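Local coordinates for probable Zn binding protein (Lactobacillus acidophilus, PDB 3Q69) that probably binds mucus through domains such as this MucBP-type domain, and may also bind zinc, though its function is not established, at residues A[6-11]-A[32-37]; A[12-17]-A[28-33]; A[51-56]-A[86-91]. One frame throughout, in Å; residues are numbered along the deposited sequence.

Contact 1. Residues A[6-11]-A[32-37]; sequences KRTQVV and SLIFTQ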
loop_
_atom_site.group_PDB
_atom_site.type_symbol
_atom_site.label_atom_id
_atom_site.label_comp_id
_atom_site.label_asym_id
_atom_site.label_seq_id
_atom_site.Cartn_x
_atom_site.Cartn_y
_atom_site.Cartn_z
ATOM N N LYS A 6 -9.883 17.080 7.017
ATOM C CA LYS A 6 -8.862 16.193 6.494
ATOM C C LYS A 6 -9.471 14.884 6.043
ATOM O O LYS A 6 -10.616 14.556 6.393
ATOM C CB LYS A 6 -7.786 15.939 7.560
ATOM C CG LYS A 6 -8.253 15.092 8.754
ATOM C CD LYS A 6 -7.257 15.144 9.906
ATOM C CE LYS A 6 -7.792 14.402 11.097
ATOM N NZ LYS A 6 -8.101 12.981 10.774
ATOM N N ARG A 7 -8.730 14.160 5.212
ATOM C CA ARG A 7 -9.202 12.870 4.728
ATOM C C ARG A 7 -8.007 11.933 4.626
ATOM O O ARG A 7 -6.892 12.355 4.328
ATOM C CB ARG A 7 -9.927 13.010 3.373
ATOM C CG ARG A 7 -9.126 13.694 2.270
ATOM C CD ARG A 7 -9.883 13.683 0.952
ATOM N NE ARG A 7 -9.241 14.499 -0.068
ATOM C CZ ARG A 7 -9.658 14.604 -1.326
ATOM N NH1 ARG A 7 -8.988 15.371 -2.179
ATOM N NH2 ARG A 7 -10.744 13.974 -1.733
ATOM N N THR A 8 -8.253 10.653 4.888
ATOM C CA THR A 8 -7.203 9.646 4.871
ATOM C C THR A 8 -7.437 8.471 3.932
ATOM O O THR A 8 -8.534 7.951 3.811
ATOM C CB THR A 8 -6.991 9.082 6.277
ATOM O OG1 THR A 8 -6.659 10.150 7.175
ATOM C CG2 THR A 8 -5.866 8.050 6.276
ATOM N N GLN A 9 -6.372 8.071 3.264
ATOM C CA GLN A 9 -6.373 6.945 2.355
ATOM C C GLN A 9 -5.295 6.016 2.895
ATOM O O GLN A 9 -4.188 6.450 3.179
ATOM C CB GLN A 9 -6.005 7.397 0.937
ATOM C CG GLN A 9 -5.725 6.248 -0.048
ATOM C CD GLN A 9 -6.948 5.381 -0.331
ATOM O OE1 GLN A 9 -7.931 5.832 -0.947
ATOM N NE2 GLN A 9 -6.894 4.124 0.122
ATOM N N VAL A 10 -5.631 4.743 3.057
ATOM C CA VAL A 10 -4.683 3.759 3.544
ATOM C C VAL A 10 -4.447 2.722 2.457
ATOM O O VAL A 10 -5.394 2.124 1.975
ATOM C CB VAL A 10 -5.226 3.043 4.805
ATOM C CG1 VAL A 10 -4.165 2.128 5.384
ATOM C CG2 VAL A 10 -5.689 4.071 5.835
ATOM N N VAL A 11 -3.189 2.519 2.076
ATOM C CA VAL A 11 -2.852 1.533 1.069
ATOM C C VAL A 11 -2.031 0.441 1.722
ATOM O O VAL A 11 -1.044 0.717 2.388
ATOM C CB VAL A 11 -2.027 2.130 -0.064
ATOM C CG1 VAL A 11 -1.858 1.087 -1.156
ATOM C CG2 VAL A 11 -2.708 3.385 -0.609
ATOM N N SER A 32 1.384 -1.205 5.693
ATOM C CA SER A 32 0.462 -0.190 5.254
ATOM C C SER A 32 1.088 1.170 5.094
ATOM O O SER A 32 2.088 1.488 5.727
ATOM C CB SER A 32 -0.694 -0.124 6.254
ATOM O OG SER A 32 -1.462 1.043 6.058
ATOM N N LEU A 33 0.481 1.979 4.240
ATOM C CA LEU A 33 0.955 3.335 4.003
ATOM C C LEU A 33 -0.274 4.217 4.191
ATOM O O LEU A 33 -1.319 4.017 3.555
ATOM C CB LEU A 33 1.521 3.465 2.583
ATOM C CG LEU A 33 2.813 2.681 2.329
ATOM C CD1 LEU A 33 3.276 2.842 0.913
ATOM C CD2 LEU A 33 3.856 3.124 3.312
ATOM N N ILE A 34 -0.154 5.187 5.086
ATOM C CA ILE A 34 -1.263 6.077 5.394
ATOM C C ILE A 34 -1.022 7.471 4.803
ATOM O O ILE A 34 -0.016 8.113 5.070
ATOM C CB ILE A 34 -1.442 6.143 6.915
ATOM C CG1 ILE A 34 -1.503 4.706 7.441
ATOM C CG2 ILE A 34 -2.720 6.923 7.286
ATOM C CD1 ILE A 34 -1.548 4.569 8.977
ATOM N N PHE A 35 -1.974 7.917 3.992
ATOM C CA PHE A 35 -1.916 9.207 3.313
ATOM C C PHE A 35 -3.033 10.116 3.827
ATOM O O PHE A 35 -4.218 9.756 3.789
ATOM C CB PHE A 35 -2.122 9.014 1.814
ATOM C CG PHE A 35 -1.106 8.139 1.156
ATOM C CD1 PHE A 35 -0.107 8.690 0.358
ATOM C CD2 PHE A 35 -1.142 6.763 1.326
ATOM C CE1 PHE A 35 0.854 7.874 -0.276
ATOM C CE2 PHE A 35 -0.198 5.935 0.708
ATOM C CZ PHE A 35 0.799 6.491 -0.093
ATOM N N THR A 36 -2.665 11.300 4.295
ATOM C CA THR A 36 -3.657 12.218 4.819
ATOM C C THR A 36 -3.502 13.600 4.221
ATOM O O THR A 36 -2.448 14.215 4.327
ATOM C CB THR A 36 -3.571 12.346 6.366
ATOM O OG1 THR A 36 -3.931 11.101 6.968
ATOM C CG2 THR A 36 -4.563 13.417 6.884
ATOM N N GLN A 37 -4.558 14.080 3.575
ATOM C CA GLN A 37 -4.562 15.413 2.992
ATOM C C GLN A 37 -5.387 16.350 3.857
ATOM O O GLN A 37 -6.452 15.964 4.377
ATOM C CB GLN A 37 -5.151 15.377 1.589
ATOM C CG GLN A 37 -5.475 16.733 1.014
ATOM C CD GLN A 37 -5.987 16.673 -0.415
ATOM O OE1 GLN A 37 -6.547 15.669 -0.847
ATOM N NE2 GLN A 37 -5.845 17.769 -1.136
#
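R7 and Q37 pair at one end of an antiparallel beta ladder that joins strand 2-19 to strand 27-42 in the larger sheet of this Muc B2-like domain. Backbone bonds come in reciprocal pairs at R7/Q37, Q9/F35 and V11/L33, so at these positions each N-H and C=O is satisfied by its counterpart. The N of Q9 reaches the O of F35 at 2.8 Å, almost straight at 167°. T8/T36 and V10/I34 are the non-hydrogen-bonded pairs in between; T8 OG1 and T36 OG1 join their hydroxyls at 2.9 Å.

The polar side chains of R7 and Q37 lie side by side on the opposite face, pointing the same way. R7 has CG tucked between its N and carbonyl carbon (chi1 55°), then runs extended to NE. Q37 OE1 sits at the guanidinium edge and accepts from NH1 at 2.8 Å, with that donor above the carbonyl plane, and weakly from NE at 3.0 Å. Two bonds therefore grip one amide oxygen, holding the guanidinium alongside the amide. NH1 has a further weak bond to S87 O, Q37 NE2 a weak one to S87 OG, and the guanidinium makes a cation-pi contact with W50.

Q9 bends about its CB-CG bond (chi2 65°) and turns away from F35; its NE2 donates a hydrogen bond to V10 O at 3.1 Å, from well above that carbonyl plane. I34 O is satisfied outside the ladder, by Q58 NE2. On the same face as R7, V11 and F35 pack on the layer of strands 55-64 and 77-86, where F60, V83 and V85 meet them. V11 CG2 touches F35 CE2 at 3.8 Å, while F35 CD2 lies 3.6 Å from Q9 O, which is at the ring edge.

Contact 2. Residues A[12-17]-A[28-33]; sequences TQTIHY and DHVVSL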
loop_
_atom_site.group_PDB
_atom_site.type_symbol
_atom_site.label_atom_id
_atom_site.label_comp_id
_atom_site.label_asym_id
_atom_site.label_seq_id
_atom_site.Cartn_x
_atom_site.Cartn_y
_atom_site.Cartn_z
ATOM N N THR A 12 -2.424 -0.807 1.524
ATOM C CA THR A 12 -1.685 -1.877 2.145
ATOM C C THR A 12 -1.084 -2.826 1.129
ATOM O O THR A 12 -1.575 -2.975 0.029
ATOM C CB THR A 12 -2.602 -2.666 3.098
ATOM O OG1 THR A 12 -3.432 -3.542 2.333
ATOM C CG2 THR A 12 -3.500 -1.705 3.875
ATOM N N GLN A 13 -0.003 -3.474 1.532
ATOM C CA GLN A 13 0.686 -4.447 0.703
ATOM C C GLN A 13 0.608 -5.795 1.410
ATOM O O GLN A 13 1.051 -5.926 2.544
ATOM C CB GLN A 13 2.149 -4.050 0.520
ATOM C CG GLN A 13 2.940 -5.046 -0.310
ATOM C CD GLN A 13 4.419 -4.779 -0.290
ATOM O OE1 GLN A 13 5.054 -4.786 0.765
ATOM N NE2 GLN A 13 4.983 -4.541 -1.453
ATOM N N THR A 14 0.026 -6.783 0.740
ATOM C CA THR A 14 -0.108 -8.125 1.300
ATOM C C THR A 14 0.660 -9.127 0.456
ATOM O O THR A 14 0.335 -9.357 -0.700
ATOM C CB THR A 14 -1.580 -8.567 1.371
ATOM O OG1 THR A 14 -2.307 -7.677 2.220
ATOM C CG2 THR A 14 -1.685 -9.975 1.915
ATOM N N ILE A 15 1.681 -9.721 1.058
ATOM C CA ILE A 15 2.518 -10.709 0.396
ATOM C C ILE A 15 2.244 -12.121 0.919
ATOM O O ILE A 15 2.386 -12.390 2.113
ATOM C CB ILE A 15 4.013 -10.385 0.604
ATOM C CG1 ILE A 15 4.312 -8.970 0.123
ATOM C CG2 ILE A 15 4.876 -11.383 -0.164
ATOM C CD1 ILE A 15 4.092 -8.771 -1.344
ATOM N N HIS A 16 1.864 -13.019 0.013
ATOM C CA HIS A 16 1.568 -14.401 0.370
ATOM C C HIS A 16 2.782 -15.269 0.069
ATOM O O HIS A 16 3.520 -15.020 -0.899
ATOM C CB HIS A 16 0.362 -14.912 -0.423
ATOM C CG HIS A 16 -0.919 -14.201 -0.103
ATOM N ND1 HIS A 16 -1.490 -14.224 1.146
ATOM C CD2 HIS A 16 -1.737 -13.457 -0.886
ATOM C CE1 HIS A 16 -2.616 -13.521 1.124
ATOM N NE2 HIS A 16 -2.785 -13.049 -0.093
ATOM N N TYR A 17 2.992 -16.282 0.905
ATOM C CA TYR A 17 4.110 -17.195 0.730
ATOM C C TYR A 17 3.560 -18.616 0.697
ATOM O O TYR A 17 3.036 -19.106 1.686
ATOM C CB TYR A 17 5.107 -17.027 1.877
ATOM C CG TYR A 17 5.684 -15.631 1.961
ATOM C CD1 TYR A 17 6.629 -15.196 1.046
ATOM C CD2 TYR A 17 5.250 -14.730 2.932
ATOM C CE1 TYR A 17 7.126 -13.901 1.090
ATOM C CE2 TYR A 17 5.744 -13.427 2.986
ATOM C CZ TYR A 17 6.682 -13.025 2.058
ATOM O OH TYR A 17 7.190 -11.748 2.089
ATOM N N ASP A 28 1.645 -14.485 6.026
ATOM C CA ASP A 28 1.597 -13.367 5.109
ATOM C C ASP A 28 2.304 -12.158 5.719
ATOM O O ASP A 28 2.358 -12.011 6.949
ATOM C CB ASP A 28 0.144 -12.998 4.793
ATOM C CG ASP A 28 -0.604 -14.105 4.069
ATOM O OD1 ASP A 28 0.056 -14.929 3.390
ATOM O OD2 ASP A 28 -1.854 -14.136 4.171
ATOM N N HIS A 29 2.844 -11.302 4.854
ATOM C CA HIS A 29 3.514 -10.094 5.308
ATOM C C HIS A 29 2.639 -8.923 4.916
ATOM O O HIS A 29 2.417 -8.684 3.740
ATOM C CB HIS A 29 4.876 -9.953 4.656
ATOM C CG HIS A 29 5.690 -8.828 5.214
ATOM N ND1 HIS A 29 5.297 -7.512 5.125
ATOM C CD2 HIS A 29 6.879 -8.830 5.862
ATOM C CE1 HIS A 29 6.214 -6.744 5.695
ATOM N NE2 HIS A 29 7.180 -7.518 6.148
ATOM N N VAL A 30 2.108 -8.217 5.906
ATOM C CA VAL A 30 1.249 -7.072 5.635
ATOM C C VAL A 30 1.829 -5.787 6.185
ATOM O O VAL A 30 2.302 -5.757 7.316
ATOM C CB VAL A 30 -0.153 -7.292 6.240
ATOM C CG1 VAL A 30 -1.085 -6.198 5.822
ATOM C CG2 VAL A 30 -0.699 -8.665 5.790
ATOM N N VAL A 31 1.817 -4.745 5.353
ATOM C CA VAL A 31 2.295 -3.419 5.722
ATOM C C VAL A 31 1.342 -2.397 5.135
ATOM O O VAL A 31 0.611 -2.659 4.170
ATOM C CB VAL A 31 3.727 -3.116 5.211
ATOM C CG1 VAL A 31 4.725 -3.923 6.003
ATOM C CG2 VAL A 31 3.849 -3.431 3.728
ATOM N N SER A 32 1.384 -1.205 5.693
ATOM C CA SER A 32 0.462 -0.190 5.254
ATOM C C SER A 32 1.088 1.170 5.094
ATOM O O SER A 32 2.088 1.488 5.727
ATOM C CB SER A 32 -0.694 -0.124 6.254
ATOM O OG SER A 32 -1.462 1.043 6.058
ATOM N N LEU A 33 0.481 1.979 4.240
ATOM C CA LEU A 33 0.955 3.335 4.003
ATOM C C LEU A 33 -0.274 4.217 4.191
ATOM O O LEU A 33 -1.319 4.017 3.555
ATOM C CB LEU A 33 1.521 3.465 2.583
ATOM C CG LEU A 33 2.813 2.681 2.329
ATOM C CD1 LEU A 33 3.276 2.842 0.913
ATOM C CD2 LEU A 33 3.856 3.124 3.312
#
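A histidine-carboxylate hydrogen bond, H16 to D28, marks one end of this antiparallel beta ladder between strands 2-19 and 27-42. H16 ND1 donates to D28 OD1 at 2.8 Å. The ring and carboxylate planes stand 76° apart, and the nitrogen meets the oxygen from above the carboxylate plane. On the ring's other nitrogen, NE2 is hydrogen-bonded to OE2 of E97, so the imidazole is held by an acidic residue at each nitrogen, which fixes its rotation.

Away from this pair the backbone does the work. Q13/V31 and I15/H29 are hydrogen-bonded pairs, with Q13 N to V31 O the shortest of their bonds at 2.8 Å. The Q13 and V31 side chains run side by side; V31 CG2, set between its own N and carbonyl carbon, lies 3.5 Å from Q13 OE1 and 3.7 Å from Q13 CB. Y17 lies alongside H29 and turns its ring edge to it, OH 3.9 Å from H29 CB. On the face of T14 and V30, T12 CG2 rests 4.0 Å from S32 CB. Strand 96-104 bonds to the other side of 12-17, which places this ladder within the central strands of a mixed beta sheet.

Contact 3. Residues A[51-56]-A[86-91]; sequences DSKWSL and DSKNFL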
loop_
_atom_site.group_PDB
_atom_site.type_symbol
_atom_site.label_atom_id
_atom_site.label_comp_id
_atom_site.label_asym_id
_atom_site.label_seq_id
_atom_site.Cartn_x
_atom_site.Cartn_y
_atom_site.Cartn_z
ATOM N N ASP A 51 -6.758 21.261 -2.186
ATOM C CA ASP A 51 -5.783 21.675 -3.199
ATOM C C ASP A 51 -5.729 20.610 -4.298
ATOM O O ASP A 51 -5.223 19.503 -4.093
ATOM C CB ASP A 51 -4.390 21.847 -2.601
ATOM C CG ASP A 51 -3.408 22.471 -3.594
ATOM O OD1 ASP A 51 -3.377 22.015 -4.763
ATOM O OD2 ASP A 51 -2.678 23.407 -3.203
ATOM N N SER A 52 -6.249 20.968 -5.466
ATOM C CA SER A 52 -6.311 20.071 -6.614
ATOM C C SER A 52 -4.996 19.454 -7.072
ATOM O O SER A 52 -4.983 18.370 -7.683
ATOM C CB SER A 52 -6.938 20.802 -7.793
ATOM O OG SER A 52 -7.223 19.901 -8.853
ATOM N N LYS A 53 -3.894 20.131 -6.771
ATOM C CA LYS A 53 -2.586 19.651 -7.186
ATOM C C LYS A 53 -1.843 18.917 -6.070
ATOM O O LYS A 53 -0.684 18.550 -6.246
ATOM C CB LYS A 53 -1.735 20.817 -7.689
ATOM C CG LYS A 53 -2.319 21.537 -8.895
ATOM C CD LYS A 53 -2.390 20.621 -10.105
ATOM C CE LYS A 53 -2.905 21.361 -11.329
ATOM N NZ LYS A 53 -3.004 20.469 -12.517
ATOM N N TRP A 54 -2.502 18.700 -4.929
ATOM C CA TRP A 54 -1.880 17.984 -3.815
ATOM C C TRP A 54 -1.533 16.590 -4.297
ATOM O O TRP A 54 -2.278 15.969 -5.037
ATOM C CB TRP A 54 -2.826 17.842 -2.612
ATOM C CG TRP A 54 -2.216 17.074 -1.453
ATOM C CD1 TRP A 54 -1.385 17.571 -0.477
ATOM C CD2 TRP A 54 -2.397 15.680 -1.148
ATOM N NE1 TRP A 54 -1.045 16.576 0.411
ATOM C CE2 TRP A 54 -1.649 15.411 0.027
ATOM C CE3 TRP A 54 -3.116 14.638 -1.746
ATOM C CZ2 TRP A 54 -1.605 14.140 0.613
ATOM C CZ3 TRP A 54 -3.072 13.374 -1.160
ATOM C CH2 TRP A 54 -2.317 13.139 0.011
ATOM N N SER A 55 -0.408 16.084 -3.826
ATOM C CA SER A 55 0.067 14.764 -4.214
ATOM C C SER A 55 1.108 14.298 -3.193
ATOM O O SER A 55 1.887 15.095 -2.696
ATOM C CB SER A 55 0.697 14.801 -5.611
ATOM O OG SER A 55 0.934 13.480 -6.057
ATOM N N LEU A 56 1.111 13.007 -2.890
ATOM C CA LEU A 56 2.029 12.462 -1.913
ATOM C C LEU A 56 2.398 11.045 -2.303
ATOM O O LEU A 56 1.558 10.220 -2.668
ATOM C CB LEU A 56 1.381 12.479 -0.524
ATOM C CG LEU A 56 2.194 11.962 0.677
ATOM C CD1 LEU A 56 3.388 12.859 0.895
ATOM C CD2 LEU A 56 1.285 11.937 1.964
ATOM N N ASP A 86 -3.186 11.297 -4.952
ATOM C CA ASP A 86 -3.345 12.712 -5.251
ATOM C C ASP A 86 -4.783 13.121 -4.962
ATOM O O ASP A 86 -5.691 12.285 -4.806
ATOM C CB ASP A 86 -2.988 12.994 -6.714
ATOM C CG ASP A 86 -3.542 11.944 -7.650
ATOM O OD1 ASP A 86 -4.775 11.736 -7.652
ATOM O OD2 ASP A 86 -2.747 11.312 -8.377
ATOM N N SER A 87 -4.991 14.423 -4.878
ATOM C CA SER A 87 -6.317 14.936 -4.585
ATOM C C SER A 87 -7.422 14.499 -5.561
ATOM O O SER A 87 -8.532 14.175 -5.140
ATOM C CB SER A 87 -6.255 16.449 -4.530
ATOM O OG SER A 87 -7.473 16.986 -4.068
ATOM N N LYS A 88 -7.113 14.475 -6.854
ATOM C CA LYS A 88 -8.083 14.103 -7.892
ATOM C C LYS A 88 -8.549 12.661 -7.919
ATOM O O LYS A 88 -9.588 12.361 -8.503
ATOM C CB LYS A 88 -7.552 14.449 -9.289
ATOM C CG LYS A 88 -7.900 15.866 -9.763
ATOM C CD LYS A 88 -6.785 16.857 -9.444
ATOM C CE LYS A 88 -5.589 16.674 -10.388
ATOM N NZ LYS A 88 -4.652 17.816 -10.284
ATOM N N ASN A 89 -7.789 11.766 -7.308
ATOM C CA ASN A 89 -8.154 10.355 -7.297
ATOM C C ASN A 89 -7.943 9.850 -5.876
ATOM O O ASN A 89 -7.557 8.694 -5.656
ATOM C CB ASN A 89 -7.261 9.574 -8.277
ATOM C CG ASN A 89 -7.185 10.230 -9.662
ATOM O OD1 ASN A 89 -8.175 10.290 -10.394
ATOM N ND2 ASN A 89 -6.004 10.729 -10.016
ATOM N N PHE A 90 -8.228 10.716 -4.909
ATOM C CA PHE A 90 -8.019 10.358 -3.510
ATOM C C PHE A 90 -8.765 9.109 -3.045
ATOM O O PHE A 90 -8.199 8.252 -2.354
ATOM C CB PHE A 90 -8.388 11.529 -2.592
ATOM C CG PHE A 90 -7.857 11.381 -1.197
ATOM C CD1 PHE A 90 -8.535 10.598 -0.256
ATOM C CD2 PHE A 90 -6.659 11.981 -0.837
ATOM C CE1 PHE A 90 -8.022 10.406 1.010
ATOM C CE2 PHE A 90 -6.121 11.794 0.450
ATOM C CZ PHE A 90 -6.809 11.007 1.371
ATOM N N LEU A 91 -10.025 8.989 -3.450
ATOM C CA LEU A 91 -10.870 7.868 -3.023
ATOM C C LEU A 91 -10.714 6.557 -3.787
ATOM O O LEU A 91 -11.635 5.735 -3.790
ATOM C CB LEU A 91 -12.352 8.275 -3.086
ATOM C CG LEU A 91 -12.794 9.533 -2.339
ATOM C CD1 LEU A 91 -14.075 10.080 -2.961
ATOM C CD2 LEU A 91 -13.000 9.209 -0.861
#
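W54 and F90 meet obliquely: their rings are tilted 41° to each other, with centroids 6.0 Å apart. W54 has CG anti to its backbone N (chi1 179°), and its six-membered ring ends at F90, where CZ3 comes to the edge of the phenyl ring, 3.8 Å from CE2. The edge of W54 also faces the backbone of S87, whose N donates to W54 O at 3.1 Å from above the carbonyl plane. An alanine in place of W54 would probably leave F90 without its ring partner and open a gap between the turn and the loop.

K88 bends at two places along its chain and curls over the type I turn of D51 to W54. Its NZ gives a bond of 2.7 Å to S52 O, from above the carbonyl plane, and CD lies against S52 OG. K53 NZ is only 3.8 Å from K88 NZ, so the two ammonium groups would be expected to repel. D51 OD1 accepts from K53 N in an Asx turn. Across from it, where strand 77-86 ends, D86 OD1 accepts from N89 ND2 at 2.8 Å. S55 and D86 form the one beta bridge here, at the end of the ladder of strands 55-64 and 77-86; F90 and W54 lean on Q37 of strand 27-42 and V85 of strand 77-86.

In the fold
From the N terminus, strand 2-19 supplies 6-11 to contact 1 and then 12-17 to contact 2, and strand 27-42 comes back along it. Contact 2 closes first, across the connection after 17; contact 1 closes further up the same returning strand, enclosing it, and the two share S32 and L33. Contact 3 follows in series: 51-56 and 86-91 close the 29 residues between them, which carry most of the two-stranded sheet 55-64 and 77-86. Contacts 1 and 3 touch, R7, Q9 and Q37 meeting S87, F90 and W54, so the two sheets are tied there. Contacts 2 and 3 stay about 8 Å apart at their nearest atoms.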